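Local coordinates for protein CAIP (Helicobacter cinaedi, PDB 5LBH) that probably stores iron as a Dps-like mini-ferritin of twelve subunits, and acts as an antigen that promotes the differentiation of macrophages into foam cells, at residues Asp14-Tyr19 against Asp50-Val55. Residues are numbered along the deposited sequence; the frame is centred on the assembly and turned at random.
Sequences DASVFY and DVFDDV. With FE (Fe (III) ion), chain M.
The ring of Phe-52 meets Ser-16 obliquely, its CE1 lying 3.7 Å from Ser-16 CB. The CG of Phe-52 is anti to its backbone N (chi1 178°), which sends the ring out from helix 34-61 to Ser-16. His-23 of a second subunit packs edge-to-face with the same ring. Ser-16 offers Phe-52 its CB, while its OG is hydrogen-bonded within its own helix to Ala-13 O. The CB of Ala-15 points toward helix 34-61. It touches Val-51 CG2 at 3.7 Å and lies 4.3 Å from Phe-52 CB. This small side chain lies where the backbones come nearest, with 5.8 Å between Ala-15 CA and Phe-52 CA. The contact is apolar and buried. One residue after Phe-52, Asp-53 turns to the iron, bound by its OD2 at 2.4 Å. Glu-57 of the same chain and His-26 of the second subunit also bind this iron, a shared site as in Dps proteins. Trp-27 of that subunit holds Asp-53 OD1 by a hydrogen bond. Segments 14-19 and 50-55 run nearly antiparallel, at 161°, on helices 4-28 and 34-61 of the ferritin-like four-helix bundle. Helix 89-116 covers Asp-14 and Phe-18, and Tyr-125 of helix 120-144 packs on Val-51.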
loop_
_atom_site.group_PDB
_atom_site.type_symbol
_atom_site.label_atom_id
_atom_site.label_comp_id
_atom_site.label_asym_id
_atom_site.label_seq_id
_atom_site.Cartn_x
_atom_site.Cartn_y
_atom_site.Cartn_z
ATOM N N ASP A 14 21.441 -24.271 19.949
ATOM C CA ASP A 14 20.814 -23.540 21.039
ATOM C C ASP A 14 19.635 -22.709 20.546
ATOM O O ASP A 14 18.670 -22.515 21.300
ATOM C CB ASP A 14 21.844 -22.668 21.756
ATOM C CG ASP A 14 22.897 -23.491 22.502
ATOM O OD1 ASP A 14 22.558 -24.454 23.243
ATOM O OD2 ASP A 14 24.087 -23.164 22.336
ATOM N N ALA A 15 19.693 -22.201 19.299
ATOM C CA ALA A 15 18.540 -21.479 18.750
ATOM C C ALA A 15 17.319 -22.385 18.657
ATOM O O ALA A 15 16.204 -21.966 18.988
ATOM C CB ALA A 15 18.845 -20.875 17.379
ATOM N N SER A 16 17.501 -23.629 18.199
ATOM C CA SER A 16 16.330 -24.492 18.048
ATOM C C SER A 16 15.728 -24.850 19.401
ATOM O O SER A 16 14.507 -24.969 19.515
ATOM C CB SER A 16 16.657 -25.761 17.241
ATOM O OG SER A 16 17.487 -26.668 17.934
ATOM N N VAL A 17 16.555 -25.009 20.436
ATOM C CA VAL A 17 16.017 -25.283 21.767
ATOM C C VAL A 17 15.343 -24.043 22.341
ATOM O O VAL A 17 14.254 -24.123 22.910
ATOM C CB VAL A 17 17.128 -25.822 22.685
ATOM C CG1 VAL A 17 16.644 -25.918 24.135
ATOM C CG2 VAL A 17 17.602 -27.193 22.167
ATOM N N PHE A 18 15.968 -22.872 22.182
ATOM C CA PHE A 18 15.372 -21.632 22.671
ATOM C C PHE A 18 14.061 -21.344 21.951
ATOM O O PHE A 18 13.089 -20.866 22.562
ATOM C CB PHE A 18 16.357 -20.481 22.473
ATOM C CG PHE A 18 15.968 -19.223 23.181
ATOM C CD1 PHE A 18 15.688 -18.060 22.474
ATOM C CD2 PHE A 18 15.886 -19.195 24.568
ATOM C CE1 PHE A 18 15.327 -16.891 23.144
ATOM C CE2 PHE A 18 15.523 -18.031 25.238
ATOM C CZ PHE A 18 15.243 -16.877 24.528
ATOM N N TYR A 19 14.016 -21.657 20.652
ATOM C CA TYR A 19 12.799 -21.478 19.875
ATOM C C TYR A 19 11.609 -22.173 20.535
ATOM O O TYR A 19 10.531 -21.582 20.681
ATOM C CB TYR A 19 13.045 -22.005 18.461
ATOM C CG TYR A 19 11.862 -21.994 17.539
ATOM C CD1 TYR A 19 11.206 -23.176 17.221
ATOM C CD2 TYR A 19 11.423 -20.808 16.939
ATOM C CE1 TYR A 19 10.145 -23.184 16.371
ATOM C CE2 TYR A 19 10.340 -20.807 16.073
ATOM C CZ TYR A 19 9.705 -22.000 15.799
ATOM O OH TYR A 19 8.634 -22.042 14.948
ATOM N N ASP A 50 14.825 -17.060 12.614
ATOM C CA ASP A 50 15.631 -16.482 11.550
ATOM C C ASP A 50 17.114 -16.736 11.743
ATOM O O ASP A 50 17.784 -17.143 10.789
ATOM C CB ASP A 50 15.382 -14.981 11.472
ATOM C CG ASP A 50 14.106 -14.638 10.729
ATOM O OD1 ASP A 50 13.600 -15.496 9.965
ATOM O OD2 ASP A 50 13.617 -13.501 10.904
ATOM N N VAL A 51 17.624 -16.609 12.976
ATOM C CA VAL A 51 19.017 -16.994 13.234
ATOM C C VAL A 51 19.223 -18.476 12.945
ATOM O O VAL A 51 20.236 -18.866 12.362
ATOM C CB VAL A 51 19.470 -16.633 14.669
ATOM C CG1 VAL A 51 19.108 -15.254 15.030
ATOM C CG2 VAL A 51 18.993 -17.605 15.688
ATOM N N PHE A 52 18.249 -19.316 13.305
ATOM C CA PHE A 52 18.369 -20.745 13.047
ATOM C C PHE A 52 18.653 -21.006 11.570
ATOM O O PHE A 52 19.546 -21.786 11.219
ATOM C CB PHE A 52 17.095 -21.456 13.498
ATOM C CG PHE A 52 17.096 -22.934 13.243
ATOM C CD1 PHE A 52 17.880 -23.788 14.025
ATOM C CD2 PHE A 52 16.289 -23.483 12.255
ATOM C CE1 PHE A 52 17.867 -25.164 13.821
ATOM C CE2 PHE A 52 16.272 -24.863 12.032
ATOM C CZ PHE A 52 17.063 -25.705 12.819
ATOM N N ASP A 53 17.910 -20.338 10.691
ATOM C CA ASP A 53 18.077 -20.529 9.254
ATOM C C ASP A 53 19.308 -19.786 8.717
ATOM O O ASP A 53 20.033 -20.323 7.871
ATOM C CB ASP A 53 16.797 -20.097 8.536
ATOM C CG ASP A 53 16.792 -20.468 7.058
ATOM O OD1 ASP A 53 17.209 -21.604 6.711
ATOM O OD2 ASP A 53 16.334 -19.631 6.244
ATOM N N ASP A 54 19.554 -18.549 9.189
ATOM C CA ASP A 54 20.720 -17.785 8.736
ATOM C C ASP A 54 22.003 -18.524 9.049
ATOM O O ASP A 54 22.869 -18.696 8.183
ATOM C CB ASP A 54 20.797 -16.428 9.432
ATOM C CG ASP A 54 19.664 -15.519 9.086
ATOM O OD1 ASP A 54 19.404 -14.589 9.894
ATOM O OD2 ASP A 54 19.054 -15.729 8.016
ATOM N N VAL A 55 22.136 -18.955 10.303
ATOM C CA VAL A 55 23.357 -19.569 10.803
ATOM C C VAL A 55 23.614 -20.920 10.121
ATOM O O VAL A 55 24.758 -21.245 9.768
ATOM C CB VAL A 55 23.256 -19.643 12.342
ATOM C CG1 VAL A 55 22.474 -20.823 12.839
ATOM C CG2 VAL A 55 24.593 -19.518 12.980
HETATM FE FE FE M . 16.540 -20.045 3.846
#